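Local coordinates for protein toll (Drosophila melanogaster, PDB 4LXR), which acts as the cell-surface receptor for cleaved Spätzle, switching on the Toll pathway that sets embryonic dorsal-ventral polarity and induces the antifungal peptide drosomycin, at residues A[145-150]-A[166-171]; A[170-175]-A[191-196]; A[538-543]-A[589-594]; A[617-622]-A[642-647]. One frame throughout, in Å; residues are numbered along the deposited sequence.

Contact 1: residues A[145-150]-A[166-171]; sequences DMRNLS and FDDLEN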
loop_
_atom_site.group_PDB
_atom_site.type_symbol
_atom_site.label_atom_id
_atom_site.label_comp_id
_atom_site.label_asym_id
_atom_site.label_seq_id
_atom_site.Cartn_x
_atom_site.Cartn_y
_atom_site.Cartn_z
ATOM N N ASP A 145 27.164 -11.434 45.602
ATOM C CA ASP A 145 26.130 -12.338 46.083
ATOM C C ASP A 145 24.870 -12.396 45.218
ATOM O O ASP A 145 23.848 -12.910 45.679
ATOM C CB ASP A 145 25.725 -12.031 47.532
ATOM C CG ASP A 145 26.887 -12.153 48.516
ATOM O OD1 ASP A 145 27.866 -12.887 48.231
ATOM O OD2 ASP A 145 26.810 -11.489 49.578
ATOM N N MET A 146 24.918 -11.890 43.986
ATOM C CA MET A 146 23.737 -11.968 43.120
ATOM C C MET A 146 23.703 -13.335 42.435
ATOM O O MET A 146 23.705 -13.413 41.198
ATOM C CB MET A 146 23.727 -10.841 42.075
ATOM C CG MET A 146 23.681 -9.425 42.665
ATOM S SD MET A 146 22.133 -9.065 43.538
ATOM C CE MET A 146 20.985 -8.874 42.174
ATOM N N ARG A 147 23.681 -14.401 43.234
ATOM C CA ARG A 147 23.837 -15.758 42.708
ATOM C C ARG A 147 22.546 -16.325 42.093
ATOM O O ARG A 147 22.514 -17.478 41.657
ATOM C CB ARG A 147 24.436 -16.706 43.769
ATOM C CG ARG A 147 25.908 -16.395 44.141
ATOM C CD ARG A 147 26.670 -17.607 44.712
ATOM N NE ARG A 147 28.081 -17.301 44.996
ATOM C CZ ARG A 147 29.101 -17.606 44.192
ATOM N NH1 ARG A 147 28.879 -18.236 43.041
ATOM N NH2 ARG A 147 30.346 -17.279 44.529
ATOM N N ASN A 148 21.497 -15.503 42.040
ATOM C CA ASN A 148 20.249 -15.879 41.382
ATOM C C ASN A 148 20.016 -15.209 40.037
ATOM O O ASN A 148 19.083 -15.574 39.311
ATOM C CB ASN A 148 19.073 -15.561 42.286
ATOM C CG ASN A 148 18.348 -16.789 42.723
ATOM O OD1 ASN A 148 18.860 -17.570 43.536
ATOM N ND2 ASN A 148 17.142 -16.982 42.190
ATOM N N LEU A 149 20.837 -14.215 39.717
ATOM C CA LEU A 149 20.666 -13.492 38.478
ATOM C C LEU A 149 20.834 -14.399 37.261
ATOM O O LEU A 149 21.849 -15.081 37.120
ATOM C CB LEU A 149 21.662 -12.343 38.374
ATOM C CG LEU A 149 21.407 -10.969 38.976
ATOM C CD1 LEU A 149 22.502 -10.023 38.470
ATOM C CD2 LEU A 149 19.995 -10.426 38.628
ATOM N N SER A 150 19.852 -14.391 36.365
ATOM C CA SER A 150 20.017 -15.086 35.104
ATOM C C SER A 150 20.187 -14.089 33.966
ATOM O O SER A 150 20.734 -14.430 32.915
ATOM C CB SER A 150 18.846 -16.044 34.846
ATOM O OG SER A 150 17.702 -15.355 34.419
ATOM N N PHE A 166 32.003 -10.400 37.928
ATOM C CA PHE A 166 31.361 -11.669 37.602
ATOM C C PHE A 166 31.527 -12.790 38.618
ATOM O O PHE A 166 31.014 -13.903 38.396
ATOM C CB PHE A 166 31.840 -12.141 36.217
ATOM C CG PHE A 166 31.685 -11.085 35.146
ATOM C CD1 PHE A 166 30.488 -10.954 34.458
ATOM C CD2 PHE A 166 32.720 -10.212 34.855
ATOM C CE1 PHE A 166 30.332 -9.978 33.482
ATOM C CE2 PHE A 166 32.568 -9.231 33.888
ATOM C CZ PHE A 166 31.359 -9.123 33.188
ATOM N N ASP A 167 32.207 -12.504 39.730
ATOM C CA ASP A 167 32.531 -13.517 40.756
ATOM C C ASP A 167 31.330 -14.374 41.191
ATOM O O ASP A 167 31.448 -15.582 41.313
ATOM C CB ASP A 167 33.157 -12.853 42.011
ATOM C CG ASP A 167 34.694 -12.748 41.945
ATOM O OD1 ASP A 167 35.264 -12.959 40.856
ATOM O OD2 ASP A 167 35.332 -12.444 42.988
ATOM N N ASP A 168 30.170 -13.756 41.420
ATOM C CA ASP A 168 29.047 -14.501 42.012
ATOM C C ASP A 168 27.890 -14.792 41.036
ATOM O O ASP A 168 26.791 -15.199 41.445
ATOM C CB ASP A 168 28.543 -13.758 43.254
ATOM C CG ASP A 168 29.617 -13.642 44.340
ATOM O OD1 ASP A 168 30.395 -14.604 44.515
ATOM O OD2 ASP A 168 29.697 -12.591 44.999
ATOM N N LEU A 169 28.139 -14.606 39.743
ATOM C CA LEU A 169 27.063 -14.711 38.744
ATOM C C LEU A 169 26.972 -16.118 38.147
ATOM O O LEU A 169 27.004 -16.297 36.936
ATOM C CB LEU A 169 27.270 -13.663 37.657
ATOM C CG LEU A 169 27.484 -12.262 38.230
ATOM C CD1 LEU A 169 27.602 -11.233 37.119
ATOM C CD2 LEU A 169 26.369 -11.898 39.200
ATOM N N GLU A 170 26.885 -17.117 39.011
ATOM C CA GLU A 170 26.949 -18.511 38.577
ATOM C C GLU A 170 25.685 -18.899 37.818
ATOM O O GLU A 170 25.680 -19.864 37.055
ATOM C CB GLU A 170 27.122 -19.440 39.790
ATOM C CG GLU A 170 25.947 -19.368 40.763
ATOM C CD GLU A 170 26.269 -19.953 42.137
ATOM O OE1 GLU A 170 27.454 -19.956 42.515
ATOM O OE2 GLU A 170 25.338 -20.411 42.833
ATOM N N ASN A 171 24.598 -18.168 38.041
ATOM C CA ASN A 171 23.381 -18.488 37.313
ATOM C C ASN A 171 23.158 -17.693 36.044
ATOM O O ASN A 171 22.184 -17.937 35.340
ATOM C CB ASN A 171 22.157 -18.466 38.226
ATOM C CG ASN A 171 21.915 -19.824 38.876
ATOM O OD1 ASN A 171 21.930 -20.855 38.194
ATOM N ND2 ASN A 171 21.731 -19.836 40.192
HETATM O O HOH W 1 23.994 -15.470 38.902
HETATM O O HOH W 2 30.433 -17.702 40.244
HETATM O O HOH W 3 22.476 -20.034 43.201
#
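D168 meets the segment 145-150 with both carboxylate oxygens. OD2 of D168 accepts from the backbone N of D145 at 2.8 Å; the bond is nearly straight at the hydrogen (170°) and arrives on the anti side, 33° out of the carboxylate plane. In the conformer described, one of two modelled for R147, OD1 of D168 sits over one face of the guanidinium and forms a salt bridge with NH2 of R147 at 2.7 Å. R147 is there drawn out from CG to NE (chi3 177°), which brings NE to 3.6 Å from D168 OD1. An alanine in place of D168 would probably leave D145 N without its acceptor and R147 NH2 without this counter-charge, and the guanidinium freer to turn. OE1 of E170 approaches R147 NH1 at the guanidinium edge, the two side chains crossing at about a right angle; this second salt bridge is modelled too short for its length to be trusted. ND2 of N171 donates to the carbonyl O of R147 at 2.9 Å, nearly along the C=O axis.

Further in, one water accepts from N171 N and donates to the carbonyls of M146 and L149, tying the two backbones together. Below this polar layer CD2 of L169 lies 4.0 Å from CB of M146. S150, at the end of its segment, packs on L107 of the Spätzle chain. M146 and L169 each centre an inverse gamma turn, so the segments are equivalent turns leading into successive strands of a leucine-rich-repeat solenoid.

Contact 2: residues A[170-175]-A[191-196]; sequences ENLESI and GKMPKL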
loop_
_atom_site.group_PDB
_atom_site.type_symbol
_atom_site.label_atom_id
_atom_site.label_comp_id
_atom_site.label_asym_id
_atom_site.label_seq_id
_atom_site.Cartn_x
_atom_site.Cartn_y
_atom_site.Cartn_z
ATOM N N GLU A 170 26.885 -17.117 39.011
ATOM C CA GLU A 170 26.949 -18.511 38.577
ATOM C C GLU A 170 25.685 -18.899 37.818
ATOM O O GLU A 170 25.680 -19.864 37.055
ATOM C CB GLU A 170 27.122 -19.440 39.790
ATOM C CG GLU A 170 25.947 -19.368 40.763
ATOM C CD GLU A 170 26.269 -19.953 42.137
ATOM O OE1 GLU A 170 27.454 -19.956 42.515
ATOM O OE2 GLU A 170 25.338 -20.411 42.833
ATOM N N ASN A 171 24.598 -18.168 38.041
ATOM C CA ASN A 171 23.381 -18.488 37.313
ATOM C C ASN A 171 23.158 -17.693 36.044
ATOM O O ASN A 171 22.184 -17.937 35.340
ATOM C CB ASN A 171 22.157 -18.466 38.226
ATOM C CG ASN A 171 21.915 -19.824 38.876
ATOM O OD1 ASN A 171 21.930 -20.855 38.194
ATOM N ND2 ASN A 171 21.731 -19.836 40.192
ATOM N N LEU A 172 24.071 -16.770 35.740
ATOM C CA LEU A 172 23.904 -15.893 34.577
ATOM C C LEU A 172 23.771 -16.643 33.242
ATOM O O LEU A 172 24.584 -17.521 32.902
ATOM C CB LEU A 172 25.015 -14.833 34.505
ATOM C CG LEU A 172 24.511 -13.513 33.896
ATOM C CD1 LEU A 172 23.351 -12.956 34.711
ATOM C CD2 LEU A 172 25.633 -12.458 33.767
ATOM N N GLU A 173 22.735 -16.281 32.490
ATOM C CA GLU A 173 22.481 -16.877 31.190
ATOM C C GLU A 173 22.525 -15.873 30.053
ATOM O O GLU A 173 22.809 -16.250 28.903
ATOM C CB GLU A 173 21.154 -17.640 31.194
ATOM C CG GLU A 173 21.139 -18.783 32.228
ATOM C CD GLU A 173 19.999 -19.774 31.987
ATOM O OE1 GLU A 173 19.742 -20.138 30.817
ATOM O OE2 GLU A 173 19.355 -20.185 32.965
ATOM N N SER A 174 22.263 -14.604 30.373
ATOM C CA SER A 174 22.299 -13.536 29.382
ATOM C C SER A 174 22.993 -12.303 29.910
ATOM O O SER A 174 22.720 -11.861 31.022
ATOM C CB SER A 174 20.873 -13.134 28.937
ATOM O OG SER A 174 20.082 -14.303 28.779
ATOM N N ILE A 175 23.864 -11.748 29.075
ATOM C CA ILE A 175 24.556 -10.509 29.350
ATOM C C ILE A 175 24.165 -9.550 28.253
ATOM O O ILE A 175 24.276 -9.871 27.068
ATOM C CB ILE A 175 26.087 -10.676 29.286
ATOM C CG1 ILE A 175 26.609 -11.211 30.615
ATOM C CG2 ILE A 175 26.762 -9.336 28.959
ATOM C CD1 ILE A 175 28.068 -11.764 30.555
ATOM N N GLY A 191 34.569 -18.855 33.124
ATOM C CA GLY A 191 34.612 -19.909 34.129
ATOM C C GLY A 191 33.713 -19.585 35.312
ATOM O O GLY A 191 33.341 -20.464 36.079
ATOM N N LYS A 192 33.354 -18.313 35.461
ATOM C CA LYS A 192 32.471 -17.894 36.552
ATOM C C LYS A 192 30.997 -18.101 36.205
ATOM O O LYS A 192 30.158 -18.168 37.095
ATOM C CB LYS A 192 32.705 -16.416 36.886
ATOM C CG LYS A 192 33.999 -16.146 37.630
ATOM C CD LYS A 192 34.000 -16.913 38.957
ATOM C CE LYS A 192 35.322 -16.789 39.718
ATOM N NZ LYS A 192 35.181 -17.341 41.094
ATOM N N MET A 193 30.694 -18.172 34.907
ATOM C CA MET A 193 29.313 -18.222 34.428
ATOM C C MET A 193 29.133 -19.418 33.495
ATOM O O MET A 193 29.012 -19.246 32.276
ATOM C CB MET A 193 28.946 -16.919 33.698
ATOM C CG MET A 193 29.167 -15.648 34.547
ATOM S SD MET A 193 28.934 -14.123 33.611
ATOM C CE MET A 193 30.388 -14.171 32.544
ATOM N N PRO A 194 29.123 -20.634 34.073
ATOM C CA PRO A 194 29.146 -21.870 33.280
ATOM C C PRO A 194 27.820 -22.135 32.554
ATOM O O PRO A 194 27.776 -23.036 31.728
ATOM C CB PRO A 194 29.444 -22.963 34.330
ATOM C CG PRO A 194 28.901 -22.408 35.631
ATOM C CD PRO A 194 29.066 -20.894 35.532
ATOM N N LYS A 195 26.777 -21.354 32.841
ATOM C CA LYS A 195 25.504 -21.469 32.117
ATOM C C LYS A 195 25.295 -20.346 31.102
ATOM O O LYS A 195 24.239 -20.278 30.485
ATOM C CB LYS A 195 24.299 -21.485 33.088
ATOM C CG LYS A 195 24.344 -22.597 34.144
ATOM C CD LYS A 195 23.385 -22.327 35.308
ATOM C CE LYS A 195 21.947 -22.299 34.833
ATOM N NZ LYS A 195 20.957 -22.383 35.946
ATOM N N LEU A 196 26.283 -19.475 30.914
ATOM C CA LEU A 196 26.087 -18.321 30.032
ATOM C C LEU A 196 25.721 -18.709 28.584
ATOM O O LEU A 196 26.463 -19.444 27.937
ATOM C CB LEU A 196 27.316 -17.414 30.034
ATOM C CG LEU A 196 27.143 -16.097 29.267
ATOM C CD1 LEU A 196 26.044 -15.202 29.875
ATOM C CD2 LEU A 196 28.469 -15.373 29.232
HETATM O O HOH W 4 20.325 -19.760 35.407
#
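The turns that lead into strands 174-176 and 198-200, neighbouring coils of the leucine-rich-repeat solenoid, meet here through N171 and K195 on the outside and L172, I175, M193 and L196 within. NZ of K195 donates to OD1 of N171 at 2.9 Å, from a position tilted 24° from the carbonyl plane, while the two side chains run side by side. The K195 chain bends at chi3 (63°), which swings CE to within 3.8 Å of E173 OE2. Its NZ stays 4.0 Å from the same OE2, beyond a salt bridge, and a water that accepts from K195 NZ lies within bonding distance of E173 OE2 and N171 O. The firmer charge partner of E173 is K197, through OE1, and that of E170 is R147.

The inner side is apolar. SD of M193 lies alongside L172, 3.7 Å from its CD2, and CE of M193 reaches CD1 of I175 at 3.9 Å, those two chains crossing at about a right angle. CD1 of L196 rests 3.5 Å from the carbonyl O of E173, and CD2 of L196 meets CD1 of I175 at 3.9 Å. F166 adds to this layer against M193, and L199 against I175. Leucines and other aliphatic side chains turned into the interior, coil after coil, are characteristic of the leucine-rich-repeat core; M193 takes such a place here.

Contact 3: residues A[538-543]-A[589-594]; sequences CDCTIL and LICPLD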
loop_
_atom_site.group_PDB
_atom_site.type_symbol
_atom_site.label_atom_id
_atom_site.label_comp_id
_atom_site.label_asym_id
_atom_site.label_seq_id
_atom_site.Cartn_x
_atom_site.Cartn_y
_atom_site.Cartn_z
ATOM N N CYS A 538 -15.216 10.157 -26.551
ATOM C CA CYS A 538 -16.662 10.117 -26.356
ATOM C C CYS A 538 -17.433 10.531 -27.606
ATOM O O CYS A 538 -17.925 11.656 -27.707
ATOM C CB CYS A 538 -17.067 10.967 -25.158
ATOM S SG CYS A 538 -16.371 10.367 -23.606
ATOM N N ASP A 539 -17.511 9.603 -28.555
ATOM C CA ASP A 539 -18.255 9.790 -29.789
ATOM C C ASP A 539 -19.386 8.761 -29.883
ATOM O O ASP A 539 -19.641 8.026 -28.926
ATOM C CB ASP A 539 -17.327 9.766 -31.021
ATOM C CG ASP A 539 -16.522 8.474 -31.157
ATOM O OD1 ASP A 539 -16.880 7.440 -30.559
ATOM O OD2 ASP A 539 -15.514 8.494 -31.895
ATOM N N CYS A 540 -20.067 8.709 -31.022
ATOM C CA CYS A 540 -21.226 7.831 -31.176
ATOM C C CYS A 540 -20.916 6.345 -30.935
ATOM O O CYS A 540 -21.832 5.530 -30.766
ATOM C CB CYS A 540 -21.856 8.025 -32.556
ATOM S SG CYS A 540 -20.777 7.587 -33.933
ATOM N N THR A 541 -19.626 5.998 -30.892
ATOM C CA THR A 541 -19.216 4.589 -30.829
ATOM C C THR A 541 -19.238 3.986 -29.421
ATOM O O THR A 541 -19.095 2.771 -29.264
ATOM C CB THR A 541 -17.819 4.348 -31.480
ATOM O OG1 THR A 541 -16.801 4.976 -30.693
ATOM C CG2 THR A 541 -17.776 4.915 -32.890
ATOM N N ILE A 542 -19.423 4.821 -28.401
ATOM C CA ILE A 542 -19.430 4.326 -27.029
ATOM C C ILE A 542 -20.812 4.408 -26.412
ATOM O O ILE A 542 -20.951 4.367 -25.181
ATOM C CB ILE A 542 -18.409 5.063 -26.116
ATOM C CG1 ILE A 542 -18.810 6.521 -25.908
ATOM C CG2 ILE A 542 -17.001 4.964 -26.691
ATOM C CD1 ILE A 542 -18.115 7.177 -24.741
ATOM N N LEU A 543 -21.828 4.503 -27.275
ATOM C CA LEU A 543 -23.212 4.716 -26.849
ATOM C C LEU A 543 -23.684 3.701 -25.815
ATOM O O LEU A 543 -24.147 4.074 -24.741
ATOM C CB LEU A 543 -24.168 4.700 -28.052
ATOM C CG LEU A 543 -25.655 4.587 -27.691
ATOM C CD1 LEU A 543 -26.129 5.802 -26.902
ATOM C CD2 LEU A 543 -26.511 4.374 -28.935
ATOM N N LEU A 589 -23.480 12.013 -27.937
ATOM C CA LEU A 589 -22.434 11.182 -28.517
ATOM C C LEU A 589 -22.557 11.184 -30.028
ATOM O O LEU A 589 -23.417 10.507 -30.584
ATOM C CB LEU A 589 -22.541 9.757 -27.986
ATOM C CG LEU A 589 -22.461 9.613 -26.464
ATOM C CD1 LEU A 589 -22.692 8.172 -26.067
ATOM C CD2 LEU A 589 -21.117 10.096 -25.943
ATOM N N ILE A 590 -21.704 11.949 -30.697
ATOM C CA ILE A 590 -21.818 12.077 -32.142
ATOM C C ILE A 590 -20.547 11.719 -32.903
ATOM O O ILE A 590 -19.431 11.823 -32.386
ATOM C CB ILE A 590 -22.284 13.489 -32.555
ATOM C CG1 ILE A 590 -21.258 14.540 -32.119
ATOM C CG2 ILE A 590 -23.689 13.776 -31.989
ATOM C CD1 ILE A 590 -21.567 15.944 -32.632
ATOM N N CYS A 591 -20.740 11.280 -34.140
ATOM C CA CYS A 591 -19.638 11.043 -35.057
ATOM C C CYS A 591 -19.846 11.879 -36.320
ATOM O O CYS A 591 -20.886 11.778 -36.971
ATOM C CB CYS A 591 -19.540 9.556 -35.402
ATOM S SG CYS A 591 -18.952 8.506 -34.031
ATOM N N PRO A 592 -18.863 12.722 -36.659
ATOM C CA PRO A 592 -18.948 13.577 -37.849
ATOM C C PRO A 592 -19.129 12.785 -39.151
ATOM O O PRO A 592 -18.785 11.609 -39.231
ATOM C CB PRO A 592 -17.596 14.302 -37.855
ATOM C CG PRO A 592 -17.154 14.295 -36.423
ATOM C CD PRO A 592 -17.654 12.998 -35.859
ATOM N N LEU A 593 -19.709 13.441 -40.149
ATOM C CA LEU A 593 -19.789 12.910 -41.503
ATOM C C LEU A 593 -19.007 13.866 -42.397
ATOM O O LEU A 593 -19.403 15.018 -42.600
ATOM C CB LEU A 593 -21.248 12.798 -41.970
ATOM C CG LEU A 593 -21.480 12.491 -43.457
ATOM C CD1 LEU A 593 -20.914 11.131 -43.836
ATOM C CD2 LEU A 593 -22.948 12.578 -43.819
ATOM N N ASP A 594 -17.894 13.383 -42.926
ATOM C CA ASP A 594 -16.948 14.239 -43.629
ATOM C C ASP A 594 -17.412 14.713 -45.008
ATOM O O ASP A 594 -18.287 14.104 -45.630
ATOM C CB ASP A 594 -15.621 13.508 -43.741
ATOM C CG ASP A 594 -15.311 12.708 -42.498
ATOM O OD1 ASP A 594 -14.527 13.192 -41.655
ATOM O OD2 ASP A 594 -15.880 11.605 -42.356
HETATM O O HOH W 5 -19.483 13.064 -29.025
#
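L589 opens the contact, packing its side chain against the loop 538-543. CB of L589 is 3.5 Å from the carbonyl O of D539, CD1 packs 3.6 Å from CA of L543 at the start of helix 543-549, and CD2 lies 4.2 Å from CB of C538. The backbone N of the next residue, I590, donates to a water that in turn donates to C538 O, bridging the two segments where no clear direct hydrogen bond is found. The carbonyl O of I590 lies 3.2 Å from CB of D539.

C591 supplies the covalent link: its SG is bonded to SG of C540 at 2.0 Å, with a disulfide torsion of -106°. On the C540 side SG stands between the backbone N and the carbonyl carbon (chi1 63°), turned to its partner. CB of D539 packs 3.6 Å from C591 SG. OD1 of D539 accepts from the backbone N of T541 at 3.1 Å, from above the carboxylate plane, closing an Asx turn around C540. An alanine at D539 would probably leave T541 N without this acceptor and the loop that presents C540 less firmly shaped.

C591 also pairs by backbone hydrogen bonds with V612, and L593 with C610, on strand 609-613. C538 forms a second disulfide with C570, so two closely spaced cysteines start two disulfides, the pattern of an LRRCT cap, here closing the first run of leucine-rich repeats.

Contact 4: residues A[617-622]-A[642-647]; sequences KALVIN and QLMELH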
loop_
_atom_site.group_PDB
_atom_site.type_symbol
_atom_site.label_atom_id
_atom_site.label_comp_id
_atom_site.label_asym_id
_atom_site.label_seq_id
_atom_site.Cartn_x
_atom_site.Cartn_y
_atom_site.Cartn_z
ATOM N N LYS A 617 -30.280 7.107 -33.828
ATOM C CA LYS A 617 -29.970 6.802 -35.224
ATOM C C LYS A 617 -30.334 7.947 -36.161
ATOM O O LYS A 617 -31.075 7.759 -37.134
ATOM C CB LYS A 617 -30.661 5.511 -35.667
ATOM C CG LYS A 617 -30.354 4.307 -34.785
ATOM C CD LYS A 617 -30.898 3.027 -35.405
ATOM C CE LYS A 617 -30.524 1.798 -34.593
ATOM N NZ LYS A 617 -30.964 0.552 -35.277
ATOM N N ALA A 618 -29.807 9.130 -35.865
ATOM C CA ALA A 618 -30.094 10.302 -36.677
ATOM C C ALA A 618 -28.885 10.845 -37.425
ATOM O O ALA A 618 -27.832 11.090 -36.837
ATOM C CB ALA A 618 -30.721 11.397 -35.825
ATOM N N LEU A 619 -29.052 11.022 -38.732
ATOM C CA LEU A 619 -28.125 11.809 -39.531
ATOM C C LEU A 619 -28.551 13.278 -39.463
ATOM O O LEU A 619 -29.662 13.640 -39.866
ATOM C CB LEU A 619 -28.132 11.335 -40.978
ATOM C CG LEU A 619 -27.338 12.214 -41.945
ATOM C CD1 LEU A 619 -25.829 12.105 -41.676
ATOM C CD2 LEU A 619 -27.673 11.879 -43.388
ATOM N N VAL A 620 -27.670 14.114 -38.930
ATOM C CA VAL A 620 -27.962 15.521 -38.736
ATOM C C VAL A 620 -27.162 16.353 -39.721
ATOM O O VAL A 620 -25.933 16.356 -39.683
ATOM C CB VAL A 620 -27.610 15.955 -37.308
ATOM C CG1 VAL A 620 -27.812 17.443 -37.135
ATOM C CG2 VAL A 620 -28.436 15.177 -36.304
ATOM N N ILE A 621 -27.861 17.051 -40.612
ATOM C CA ILE A 621 -27.215 17.923 -41.581
ATOM C C ILE A 621 -27.492 19.390 -41.278
ATOM O O ILE A 621 -28.625 19.857 -41.414
ATOM C CB ILE A 621 -27.678 17.620 -43.004
ATOM C CG1 ILE A 621 -27.344 16.181 -43.376
ATOM C CG2 ILE A 621 -27.039 18.585 -43.993
ATOM C CD1 ILE A 621 -27.916 15.773 -44.711
ATOM N N ASN A 622 -26.449 20.100 -40.861
ATOM C CA ASN A 622 -26.521 21.520 -40.546
ATOM C C ASN A 622 -25.910 22.382 -41.659
ATOM O O ASN A 622 -24.724 22.253 -41.962
ATOM C CB ASN A 622 -25.778 21.806 -39.235
ATOM C CG ASN A 622 -26.374 21.084 -38.044
ATOM O OD1 ASN A 622 -27.578 21.125 -37.822
ATOM N ND2 ASN A 622 -25.526 20.424 -37.261
ATOM N N GLN A 642 -32.674 5.913 -39.111
ATOM C CA GLN A 642 -34.123 6.119 -39.065
ATOM C C GLN A 642 -34.548 7.582 -39.244
ATOM O O GLN A 642 -35.609 7.860 -39.801
ATOM C CB GLN A 642 -34.695 5.567 -37.758
ATOM C CG GLN A 642 -34.436 4.082 -37.554
ATOM C CD GLN A 642 -34.668 3.655 -36.124
ATOM O OE1 GLN A 642 -34.873 4.488 -35.239
ATOM N NE2 GLN A 642 -34.635 2.353 -35.887
ATOM N N LEU A 643 -33.717 8.505 -38.770
ATOM C CA LEU A 643 -34.026 9.924 -38.804
ATOM C C LEU A 643 -32.989 10.709 -39.601
ATOM O O LEU A 643 -31.798 10.394 -39.572
ATOM C CB LEU A 643 -34.060 10.471 -37.383
ATOM C CG LEU A 643 -34.930 9.758 -36.350
ATOM C CD1 LEU A 643 -34.668 10.361 -34.976
ATOM C CD2 LEU A 643 -36.425 9.848 -36.709
ATOM N N MET A 644 -33.441 11.756 -40.285
ATOM C CA MET A 644 -32.548 12.625 -41.047
ATOM C C MET A 644 -33.035 14.067 -40.895
ATOM O O MET A 644 -34.110 14.425 -41.402
ATOM C CB MET A 644 -32.543 12.202 -42.513
ATOM C CG MET A 644 -31.668 13.033 -43.429
ATOM S SD MET A 644 -31.598 12.285 -45.069
ATOM C CE MET A 644 -30.376 13.301 -45.899
ATOM N N GLU A 645 -32.265 14.885 -40.181
ATOM C CA GLU A 645 -32.677 16.257 -39.908
ATOM C C GLU A 645 -31.950 17.220 -40.830
ATOM O O GLU A 645 -30.729 17.257 -40.864
ATOM C CB GLU A 645 -32.406 16.643 -38.454
ATOM C CG GLU A 645 -32.966 15.693 -37.424
ATOM C CD GLU A 645 -32.732 16.182 -36.005
ATOM O OE1 GLU A 645 -33.205 15.516 -35.060
ATOM O OE2 GLU A 645 -32.076 17.233 -35.834
ATOM N N LEU A 646 -32.700 18.001 -41.587
ATOM C CA LEU A 646 -32.071 18.926 -42.509
ATOM C C LEU A 646 -32.225 20.329 -41.968
ATOM O O LEU A 646 -33.299 20.913 -42.034
ATOM C CB LEU A 646 -32.681 18.792 -43.898
ATOM C CG LEU A 646 -32.209 19.715 -45.011
ATOM C CD1 LEU A 646 -30.674 19.631 -45.229
ATOM C CD2 LEU A 646 -32.959 19.328 -46.263
ATOM N N HIS A 647 -31.147 20.849 -41.402
ATOM C CA HIS A 647 -31.143 22.161 -40.778
ATOM C C HIS A 647 -30.661 23.241 -41.742
ATOM O O HIS A 647 -29.478 23.305 -42.101
ATOM C CB HIS A 647 -30.309 22.130 -39.488
ATOM C CG HIS A 647 -31.008 21.458 -38.343
ATOM N ND1 HIS A 647 -31.838 22.136 -37.474
ATOM C CD2 HIS A 647 -31.020 20.167 -37.942
ATOM C CE1 HIS A 647 -32.318 21.294 -36.579
ATOM N NE2 HIS A 647 -31.832 20.092 -36.836
#
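The carbonyl O of K617 is gripped by two backbone donors, Q642 N at 3.1 Å and L643 N at 3.2 Å, the first in the carbonyl plane and the second tilted from it by 25°. From there strands 618-622 and 643-647 run parallel, their axes 10° apart, and backbone bonds cross back and forth: L619 N to L643 O, E645 N to L619 O, I621 N to E645 O, and H647 N to I621 O, the shortest at 2.7 Å.

On the sheet face that carries L619 and I621, M644 is fully extended (chi3 -173°), and its CE meets CD1 of I621 at 3.7 Å and CD2 of L619 at 4.0 Å. On the other face OD1 of N622 comes within 3.4 Å of CB of H647. NE2 of H647 donates to OE2 of E645 at 3.0 Å, on the anti side of the carboxylate, while ND1 is hydrogen-bonded to OE1 of E649; the ring is thus fixed from two sides, and it also stacks on H671.

K617 and A618 together face R613 in a G1 beta bulge. The two strands lie inside a mixed sheet, with antiparallel strand 609-613 beside 618-622 and parallel strand 669-671 beside 643-647.

How the contacts relate
Contacts 1 and 2 share E170 and N171 and are consecutive steps of one solenoid: O of S150 in contact 1 probably accepts from E173 N of contact 2 at 2.8 Å. In both, charged groups lie outside while leucines and methionines are buried; contact 1 relies mainly on charges and waters, and contact 2 has the larger apolar share. Contacts 3 and 4 lie past the chain's centre, contact 4 about 102 Å from contact 1 between centres; they adjoin on one sheet where L593 CD2 packs 3.6 Å from L619 CD1. Contact 3 is fastened covalently within a cap, and contact 4 is strand pairing where the next repeats begin, with I621, M644 and L646 buried on one face.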